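Putative acetyl transferase (Pyrococcus furiosus, PDB 1VKC) probably transfers an acyl group to an acceptor, as a member of the GNAT acetyltransferase family whose substrate is not known. Local coordinates at residues T12-E17 with F63-N68; E72-V77 with E98-A103; V77-T82 with A92-I97. One frame throughout, in Å; residues are numbered along the deposited sequence.

Interaction 1: T12-E17 with F63-N68; sequences TIVDGE and FFVALN
Val-14 carries the apolar middle: its CG1 is anti to the carbonyl carbon (chi1 -60°), which puts CG2 in the crowded position. That methyl meets Val-65 CG2 at 3.7 Å, and Leu-67, crossing Val-14 at about a right angle, brings CD1 against it. On the same face Thr-12 and Leu-67 lie side by side, CG2 against CB. On the other, Ile-13 crosses Phe-64 at about a right angle, CG2 4.0 Å from Phe-64 CB. The beta-branched Thr, Ile and Val suit the extended backbone of an antiparallel pairing, in which strand 11-15 edges the GNAT-type sheet beside 60-68. Val-65 N gives Val-14 O a nearly straight bond of 2.9 Å, returned by Val-14 N to Val-65 O. Gly-16 N donates a 2.9 Å hydrogen bond to Phe-63 O from above the carbonyl plane; a CB on Gly-16 would clash with Val-65 CG1. Asp-15, CG anti to the backbone N, accepts from Glu-17 N with OD1, an Asx turn. Its OD2 forms a salt bridge with Lys-62 and holds a water that accepts from Phe-63 N. Glu-17, bent at chi2, brings OE1 to the ring edge, 3.5 Å from Phe-63 CD2; His-61 hydrogen-bonds the same oxygen.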
loop_
_atom_site.group_PDB
_atom_site.type_symbol
_atom_site.label_atom_id
_atom_site.label_comp_id
_atom_site.label_asym_id
_atom_site.label_seq_id
_atom_site.Cartn_x
_atom_site.Cartn_y
_atom_site.Cartn_z
ATOM N N THR A 12 21.023 4.213 -12.278
ATOM C CA THR A 12 21.762 3.082 -12.844
ATOM C C THR A 12 20.923 1.820 -12.745
ATOM O O THR A 12 20.057 1.720 -11.877
ATOM C CB THR A 12 23.095 2.864 -12.094
ATOM O OG1 THR A 12 23.788 1.736 -12.649
ATOM C CG2 THR A 12 22.874 2.464 -10.629
ATOM N N ILE A 13 21.189 0.866 -13.634
ATOM C CA ILE A 13 20.542 -0.449 -13.611
ATOM C C ILE A 13 21.608 -1.487 -13.337
ATOM O O ILE A 13 22.585 -1.593 -14.082
ATOM C CB ILE A 13 19.821 -0.764 -14.945
ATOM C CG1 ILE A 13 18.685 0.224 -15.180
ATOM C CG2 ILE A 13 19.269 -2.220 -14.930
ATOM C CD1 ILE A 13 18.074 0.142 -16.562
ATOM N N VAL A 14 21.401 -2.250 -12.270
ATOM C CA VAL A 14 22.359 -3.240 -11.788
ATOM C C VAL A 14 21.596 -4.484 -11.395
ATOM O O VAL A 14 20.360 -4.447 -11.265
ATOM C CB VAL A 14 23.129 -2.695 -10.531
ATOM C CG1 VAL A 14 23.897 -1.413 -10.863
ATOM C CG2 VAL A 14 22.182 -2.416 -9.372
ATOM N N ASP A 15 22.311 -5.580 -11.162
ATOM C CA ASP A 15 21.686 -6.788 -10.625
ATOM C C ASP A 15 21.043 -6.485 -9.271
ATOM O O ASP A 15 21.578 -5.704 -8.468
ATOM C CB ASP A 15 22.695 -7.916 -10.493
ATOM C CG ASP A 15 22.082 -9.163 -9.959
ATOM O OD1 ASP A 15 22.149 -9.362 -8.742
ATOM O OD2 ASP A 15 21.490 -9.999 -10.669
ATOM N N GLY A 16 19.894 -7.101 -9.024
ATOM C CA GLY A 16 19.071 -6.752 -7.896
ATOM C C GLY A 16 18.962 -7.822 -6.842
ATOM O O GLY A 16 18.091 -7.741 -5.988
ATOM N N GLU A 17 19.861 -8.806 -6.864
ATOM C CA GLU A 17 19.820 -9.889 -5.870
ATOM C C GLU A 17 19.827 -9.331 -4.459
ATOM O O GLU A 17 19.079 -9.799 -3.616
ATOM C CB GLU A 17 20.995 -10.866 -6.032
ATOM C CG GLU A 17 20.754 -12.032 -6.973
ATOM C CD GLU A 17 19.563 -12.908 -6.579
ATOM O OE1 GLU A 17 18.438 -12.604 -7.015
ATOM O OE2 GLU A 17 19.749 -13.922 -5.862
ATOM N N PHE A 63 16.854 -10.613 -11.178
ATOM C CA PHE A 63 16.307 -9.309 -10.898
ATOM C C PHE A 63 17.254 -8.259 -11.399
ATOM O O PHE A 63 18.470 -8.376 -11.215
ATOM C CB PHE A 63 16.152 -9.123 -9.399
ATOM C CG PHE A 63 15.100 -9.970 -8.773
ATOM C CD1 PHE A 63 13.796 -9.511 -8.663
ATOM C CD2 PHE A 63 15.426 -11.191 -8.207
ATOM C CE1 PHE A 63 12.827 -10.275 -8.055
ATOM C CE2 PHE A 63 14.460 -11.962 -7.595
ATOM C CZ PHE A 63 13.151 -11.498 -7.512
ATOM N N PHE A 64 16.710 -7.219 -12.036
ATOM C CA PHE A 64 17.445 -5.958 -12.241
ATOM C C PHE A 64 16.741 -4.855 -11.466
ATOM O O PHE A 64 15.513 -4.827 -11.407
ATOM C CB PHE A 64 17.512 -5.566 -13.704
ATOM C CG PHE A 64 18.377 -6.460 -14.532
ATOM C CD1 PHE A 64 19.769 -6.318 -14.514
ATOM C CD2 PHE A 64 17.817 -7.440 -15.337
ATOM C CE1 PHE A 64 20.592 -7.146 -15.307
ATOM C CE2 PHE A 64 18.629 -8.273 -16.119
ATOM C CZ PHE A 64 20.026 -8.107 -16.102
ATOM N N VAL A 65 17.515 -3.935 -10.900
ATOM C CA VAL A 65 16.941 -2.778 -10.240
ATOM C C VAL A 65 17.469 -1.482 -10.825
ATOM O O VAL A 65 18.606 -1.424 -11.314
ATOM C CB VAL A 65 17.176 -2.812 -8.698
ATOM C CG1 VAL A 65 16.434 -3.987 -8.075
ATOM C CG2 VAL A 65 18.665 -2.869 -8.357
ATOM N N ALA A 66 16.631 -0.448 -10.777
ATOM C CA ALA A 66 17.017 0.912 -11.119
ATOM C C ALA A 66 17.253 1.625 -9.794
ATOM O O ALA A 66 16.376 1.625 -8.924
ATOM C CB ALA A 66 15.916 1.602 -11.893
ATOM N N LEU A 67 18.440 2.208 -9.634
ATOM C CA LEU A 67 18.839 2.845 -8.364
ATOM C C LEU A 67 19.190 4.293 -8.620
ATOM O O LEU A 67 19.933 4.578 -9.546
ATOM C CB LEU A 67 20.055 2.136 -7.778
ATOM C CG LEU A 67 19.914 0.662 -7.400
ATOM C CD1 LEU A 67 21.221 0.148 -6.838
ATOM C CD2 LEU A 67 18.780 0.444 -6.410
ATOM N N ASN A 68 18.656 5.211 -7.809
ATOM C CA ASN A 68 19.055 6.622 -7.922
ATOM C C ASN A 68 20.420 6.862 -7.271
ATOM O O ASN A 68 21.056 5.918 -6.787
ATOM C CB ASN A 68 17.973 7.565 -7.371
ATOM C CG ASN A 68 17.846 7.520 -5.856
ATOM O OD1 ASN A 68 18.580 6.814 -5.161
ATOM N ND2 ASN A 68 16.888 8.278 -5.339
HETATM O O HOH W 1 19.336 -11.275 -9.819
#

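Interaction 2: E72-V77 with E98-A103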
loop_
_atom_site.group_PDB
_atom_site.type_symbol
_atom_site.label_atom_id
_atom_site.label_comp_id
_atom_site.label_asym_id
_atom_site.label_seq_id
_atom_site.Cartn_x
_atom_site.Cartn_y
_atom_site.Cartn_z
ATOM N N GLU A 72 18.697 4.470 -3.871
ATOM C CA GLU A 72 17.313 4.175 -3.545
ATOM C C GLU A 72 16.672 3.437 -4.723
ATOM O O GLU A 72 16.948 3.741 -5.865
ATOM C CB GLU A 72 16.536 5.459 -3.246
ATOM N N LEU A 73 15.808 2.484 -4.406
ATOM C CA LEU A 73 15.113 1.682 -5.407
ATOM C C LEU A 73 14.079 2.521 -6.157
ATOM O O LEU A 73 13.070 2.956 -5.566
ATOM C CB LEU A 73 14.426 0.488 -4.731
ATOM C CG LEU A 73 13.653 -0.479 -5.631
ATOM C CD1 LEU A 73 14.598 -1.207 -6.575
ATOM C CD2 LEU A 73 12.835 -1.475 -4.793
ATOM N N LEU A 74 14.313 2.695 -7.459
ATOM C CA LEU A 74 13.369 3.355 -8.370
ATOM C C LEU A 74 12.434 2.378 -9.076
ATOM O O LEU A 74 11.346 2.759 -9.487
ATOM C CB LEU A 74 14.116 4.166 -9.424
ATOM C CG LEU A 74 15.074 5.234 -8.895
ATOM C CD1 LEU A 74 15.709 5.941 -10.078
ATOM C CD2 LEU A 74 14.349 6.208 -7.991
ATOM N N GLY A 75 12.860 1.129 -9.230
ATOM C CA GLY A 75 12.047 0.146 -9.923
ATOM C C GLY A 75 12.802 -1.134 -10.146
ATOM O O GLY A 75 14.000 -1.195 -9.905
ATOM N N HIS A 76 12.111 -2.158 -10.623
ATOM C CA HIS A 76 12.764 -3.443 -10.850
ATOM C C HIS A 76 12.067 -4.217 -11.947
ATOM O O HIS A 76 10.916 -3.911 -12.317
ATOM C CB HIS A 76 12.759 -4.265 -9.549
ATOM C CG HIS A 76 11.398 -4.752 -9.166
ATOM N ND1 HIS A 76 10.906 -5.974 -9.566
ATOM C CD2 HIS A 76 10.406 -4.160 -8.464
ATOM C CE1 HIS A 76 9.676 -6.118 -9.115
ATOM N NE2 HIS A 76 9.341 -5.025 -8.460
ATOM N N VAL A 77 12.771 -5.225 -12.457
ATOM C CA VAL A 77 12.173 -6.249 -13.281
ATOM C C VAL A 77 12.557 -7.619 -12.723
ATOM O O VAL A 77 13.684 -7.810 -12.254
ATOM C CB VAL A 77 12.534 -6.089 -14.773
ATOM C CG1 VAL A 77 14.038 -6.015 -15.004
ATOM C CG2 VAL A 77 11.922 -7.206 -15.579
ATOM N N GLU A 98 8.044 -2.899 -12.299
ATOM C CA GLU A 98 7.426 -1.892 -11.443
ATOM C C GLU A 98 8.376 -0.704 -11.328
ATOM O O GLU A 98 9.588 -0.879 -11.192
ATOM C CB GLU A 98 7.093 -2.495 -10.051
ATOM C CG GLU A 98 5.856 -3.396 -10.060
ATOM C CD GLU A 98 5.670 -4.292 -8.818
ATOM O OE1 GLU A 98 4.629 -5.000 -8.755
ATOM O OE2 GLU A 98 6.521 -4.312 -7.902
ATOM N N VAL A 99 7.832 0.505 -11.450
ATOM C CA VAL A 99 8.603 1.735 -11.235
ATOM C C VAL A 99 7.847 2.561 -10.179
ATOM O O VAL A 99 6.629 2.627 -10.212
ATOM C CB VAL A 99 8.782 2.518 -12.548
ATOM C CG1 VAL A 99 9.484 3.861 -12.314
ATOM C CG2 VAL A 99 9.548 1.673 -13.576
ATOM N N VAL A 100 8.569 3.149 -9.229
ATOM C CA VAL A 100 7.920 3.922 -8.157
ATOM C C VAL A 100 7.237 5.145 -8.741
ATOM O O VAL A 100 7.695 5.702 -9.717
ATOM C CB VAL A 100 8.886 4.328 -7.026
ATOM C CG1 VAL A 100 9.413 3.114 -6.355
ATOM C CG2 VAL A 100 10.030 5.234 -7.547
ATOM N N LYS A 101 6.121 5.538 -8.134
ATOM C CA LYS A 101 5.222 6.539 -8.719
ATOM C C LYS A 101 5.911 7.855 -9.075
ATOM O O LYS A 101 5.650 8.431 -10.115
ATOM C CB LYS A 101 4.019 6.780 -7.802
ATOM C CG LYS A 101 4.361 7.149 -6.353
ATOM C CD LYS A 101 3.091 7.317 -5.518
ATOM C CE LYS A 101 3.382 7.254 -4.035
ATOM N NZ LYS A 101 2.140 7.479 -3.232
ATOM N N TRP A 102 6.822 8.312 -8.231
ATOM C CA TRP A 102 7.497 9.597 -8.489
ATOM C C TRP A 102 8.663 9.504 -9.485
ATOM O O TRP A 102 9.214 10.532 -9.879
ATOM C CB TRP A 102 7.955 10.257 -7.185
ATOM C CG TRP A 102 8.600 9.340 -6.249
ATOM C CD1 TRP A 102 7.991 8.604 -5.289
ATOM C CD2 TRP A 102 9.993 9.052 -6.159
ATOM N NE1 TRP A 102 8.919 7.865 -4.603
ATOM C CE2 TRP A 102 10.162 8.125 -5.115
ATOM C CE3 TRP A 102 11.127 9.481 -6.860
ATOM C CZ2 TRP A 102 11.413 7.619 -4.751
ATOM C CZ3 TRP A 102 12.373 8.979 -6.494
ATOM C CH2 TRP A 102 12.503 8.060 -5.450
ATOM N N ALA A 103 9.032 8.292 -9.904
ATOM C CA ALA A 103 10.112 8.121 -10.894
ATOM C C ALA A 103 9.565 7.735 -12.283
ATOM O O ALA A 103 10.326 7.433 -13.202
ATOM C CB ALA A 103 11.100 7.081 -10.403
#
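This is a buried antiparallel strand pairing with a polar side-chain bond, at the open end of the hairpin 73-83/90-99. His-76 and Glu-98 are a hydrogen-bonded pair: His-76 N donates to Glu-98 O at 2.9 Å, and Glu-98 N returns a bond to His-76 O. Their side chains lie side by side, ring and carboxylate planes 85° apart. His-76 CG sits in the crowded position (chi1 70°) and Glu-98 is extended beyond CG, so NE2 donates in its ring plane to Glu-98 OE2 at 3.0 Å, from above the carboxylate plane. Glu-98 OE1 lies near the like charges of Asp-27 and Asp-96, which may raise its pKa. An alanine at His-76 would remove the NE2 donor and would probably leave the Glu-98 carboxylate less firmly placed beside the aspartates. Gly-75 faces Val-99 so closely that a CB would clash with Glu-98 O. Val-100 N bonds Leu-74 O, and Leu-74 CD2 meets Trp-102 CH2 at 3.6 Å. Leu-74 and Gly-75 both face Ala-66 of strand 60-68, a classic beta bulge. Helix 20-31 packs on Leu-73, His-76 and Val-100, helix 108-122 on Leu-74 and Ala-103, and Pro-38 of the second subunit on Trp-102.

Interaction 3: V77-T82 with A92-I97; sequences VWICIT and AYIYDI
The Trp-78 indole takes the edge of the Tyr-95 ring over one face, an edge-to-face pair with planes 51° apart, and Phe-63 of strand 60-68 stacks on the opposite face. Tyr-95 CD1 does the touching, 3.6 Å from Trp-78 CE2 and offset toward the rim, while Tyr-95 CB rests off-centre over the six-membered ring. Tyr-93 CD1 lies over one face of Tyr-95, and Tyr-95 CD2 in turn sits in plane at the edge of the Tyr-93 ring. The first torsions set this up: Trp-78 CG is anti to its backbone N (chi1 179°), whereas Tyr-95 CG is anti to its carbonyl carbon (chi1 -83°) and leans across the strand gap. Small Cys-80 fits beside it, its CB 3.6 Å from Tyr-95 CE1 and its sulfur oblique to that ring. Between the backbones, Tyr-93 N donates to Cys-80 O at 2.6 Å, and Cys-80 N to Tyr-93 O. Trp-78 spans two residues, accepting a bent bond from Tyr-95 N and donating to Asp-96 O, consistent with the beta bulge of this strand in GNAT enzymes. The other face is aliphatic: Val-77 CG2 meets Ile-94 CG2 at 3.8 Å, and Ile-79 and Ile-94 run side by side. Helix 108-122 packs on this aliphatic face at Ile-79, Ile-81 and Ala-92, helix 41-57 covers Trp-78 and Tyr-95, and strands 60-68 and 128-130 flank the hairpin.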
loop_
_atom_site.group_PDB
_atom_site.type_symbol
_atom_site.label_atom_id
_atom_site.label_comp_id
_atom_site.label_asym_id
_atom_site.label_seq_id
_atom_site.Cartn_x
_atom_site.Cartn_y
_atom_site.Cartn_z
ATOM N N VAL A 77 12.771 -5.225 -12.457
ATOM C CA VAL A 77 12.173 -6.249 -13.281
ATOM C C VAL A 77 12.557 -7.619 -12.723
ATOM O O VAL A 77 13.684 -7.810 -12.254
ATOM C CB VAL A 77 12.534 -6.089 -14.773
ATOM C CG1 VAL A 77 14.038 -6.015 -15.004
ATOM C CG2 VAL A 77 11.922 -7.206 -15.579
ATOM N N TRP A 78 11.585 -8.537 -12.705
ATOM C CA TRP A 78 11.791 -9.907 -12.211
ATOM C C TRP A 78 11.636 -10.849 -13.394
ATOM O O TRP A 78 10.580 -10.913 -13.981
ATOM C CB TRP A 78 10.778 -10.195 -11.076
ATOM C CG TRP A 78 10.819 -11.580 -10.448
ATOM C CD1 TRP A 78 11.716 -12.584 -10.693
ATOM C CD2 TRP A 78 9.927 -12.083 -9.442
ATOM N NE1 TRP A 78 11.410 -13.686 -9.932
ATOM C CE2 TRP A 78 10.327 -13.406 -9.145
ATOM C CE3 TRP A 78 8.827 -11.546 -8.762
ATOM C CZ2 TRP A 78 9.660 -14.207 -8.195
ATOM C CZ3 TRP A 78 8.157 -12.339 -7.814
ATOM C CH2 TRP A 78 8.576 -13.656 -7.545
ATOM N N ILE A 79 12.716 -11.563 -13.727
ATOM C CA ILE A 79 12.764 -12.492 -14.852
ATOM C C ILE A 79 12.917 -13.924 -14.362
ATOM O O ILE A 79 13.709 -14.191 -13.440
ATOM C CB ILE A 79 13.977 -12.200 -15.754
ATOM C CG1 ILE A 79 14.111 -10.718 -16.047
ATOM C CG2 ILE A 79 13.887 -13.014 -17.064
ATOM C CD1 ILE A 79 15.499 -10.333 -16.405
ATOM N N CYS A 80 12.187 -14.832 -15.008
ATOM C CA CYS A 80 12.298 -16.275 -14.793
ATOM C C CYS A 80 12.558 -16.995 -16.114
ATOM O O CYS A 80 11.740 -16.903 -17.041
ATOM C CB CYS A 80 10.987 -16.822 -14.215
ATOM S SG CYS A 80 11.020 -18.561 -13.751
ATOM N N ILE A 81 13.669 -17.731 -16.187
ATOM C CA ILE A 81 13.969 -18.577 -17.353
ATOM C C ILE A 81 13.242 -19.896 -17.191
ATOM O O ILE A 81 13.419 -20.586 -16.190
ATOM C CB ILE A 81 15.500 -18.839 -17.489
ATOM C CG1 ILE A 81 16.270 -17.529 -17.700
ATOM C CG2 ILE A 81 15.787 -19.860 -18.610
ATOM C CD1 ILE A 81 15.937 -16.794 -18.973
ATOM N N THR A 82 12.406 -20.243 -18.164
ATOM C CA THR A 82 11.615 -21.466 -18.086
ATOM C C THR A 82 11.326 -21.990 -19.480
ATOM O O THR A 82 11.958 -21.528 -20.457
ATOM C CB THR A 82 10.312 -21.216 -17.248
ATOM O OG1 THR A 82 9.569 -22.429 -17.121
ATOM C CG2 THR A 82 9.360 -20.264 -17.964
ATOM N N ALA A 92 12.029 -16.406 -21.371
ATOM C CA ALA A 92 12.151 -15.625 -20.163
ATOM C C ALA A 92 10.752 -15.137 -19.854
ATOM O O ALA A 92 10.155 -14.451 -20.671
ATOM C CB ALA A 92 13.046 -14.480 -20.368
ATOM N N TYR A 93 10.237 -15.496 -18.686
ATOM C CA TYR A 93 8.952 -14.997 -18.234
ATOM C C TYR A 93 9.200 -13.813 -17.266
ATOM O O TYR A 93 9.998 -13.916 -16.332
ATOM C CB TYR A 93 8.170 -16.097 -17.549
ATOM C CG TYR A 93 6.734 -15.711 -17.261
ATOM C CD1 TYR A 93 6.354 -15.239 -16.007
ATOM C CD2 TYR A 93 5.760 -15.804 -18.250
ATOM C CE1 TYR A 93 5.031 -14.891 -15.745
ATOM C CE2 TYR A 93 4.435 -15.438 -17.998
ATOM C CZ TYR A 93 4.086 -14.983 -16.752
ATOM O OH TYR A 93 2.770 -14.639 -16.505
ATOM N N ILE A 94 8.533 -12.706 -17.522
ATOM C CA ILE A 94 8.645 -11.522 -16.676
ATOM C C ILE A 94 7.480 -11.540 -15.705
ATOM O O ILE A 94 6.309 -11.330 -16.099
ATOM C CB ILE A 94 8.592 -10.226 -17.509
ATOM C CG1 ILE A 94 9.614 -10.232 -18.651
ATOM C CG2 ILE A 94 8.741 -8.980 -16.596
ATOM C CD1 ILE A 94 11.003 -10.251 -18.254
ATOM N N TYR A 95 7.787 -11.806 -14.453
ATOM C CA TYR A 95 6.780 -11.814 -13.406
ATOM C C TYR A 95 6.304 -10.422 -13.133
ATOM O O TYR A 95 5.120 -10.194 -12.907
ATOM C CB TYR A 95 7.337 -12.411 -12.121
ATOM C CG TYR A 95 7.297 -13.916 -12.097
ATOM C CD1 TYR A 95 8.448 -14.664 -11.913
ATOM C CD2 TYR A 95 6.092 -14.590 -12.269
ATOM C CE1 TYR A 95 8.396 -16.063 -11.891
ATOM C CE2 TYR A 95 6.033 -15.973 -12.249
ATOM C CZ TYR A 95 7.187 -16.700 -12.064
ATOM O OH TYR A 95 7.109 -18.072 -12.047
ATOM N N ASP A 96 7.236 -9.483 -13.167
ATOM C CA ASP A 96 6.964 -8.160 -12.717
ATOM C C ASP A 96 7.894 -7.129 -13.336
ATOM O O ASP A 96 9.057 -7.395 -13.547
ATOM C CB ASP A 96 7.162 -8.149 -11.197
ATOM C CG ASP A 96 6.514 -7.011 -10.547
ATOM O OD1 ASP A 96 5.718 -6.306 -11.215
ATOM O OD2 ASP A 96 6.723 -6.745 -9.356
ATOM N N ILE A 97 7.345 -5.952 -13.618
ATOM C CA ILE A 97 8.128 -4.758 -13.867
ATOM C C ILE A 97 7.371 -3.590 -13.213
ATOM O O ILE A 97 6.195 -3.375 -13.486
ATOM C CB ILE A 97 8.384 -4.572 -15.370
ATOM C CG1 ILE A 97 9.201 -3.311 -15.638
ATOM C CG2 ILE A 97 7.088 -4.541 -16.158
ATOM C CD1 ILE A 97 10.066 -3.444 -16.864
#

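In the fold
All three contacts belong to one sheet, and their chemistry changes across it. Interaction 1 lies at the sheet's edge and is partly exposed, joining the outermost strand 11-15 to 60-68; aliphatic packing gives way there to water and charged groups. Interactions 2 and 3 both join strands 73-83 and 90-99, their segments meeting at Val-77, with interaction 3 nested within the loop that interaction 2 closes. Interaction 2 is buried and holds a polar pair, though it lies farther from the chain's centre than interaction 3, which is partly buried, aromatic and aliphatic. Strand 60-68 links them: Ala-66 bonds to the bulge of interaction 2, and Phe-63 stacks on Trp-78 of interaction 3.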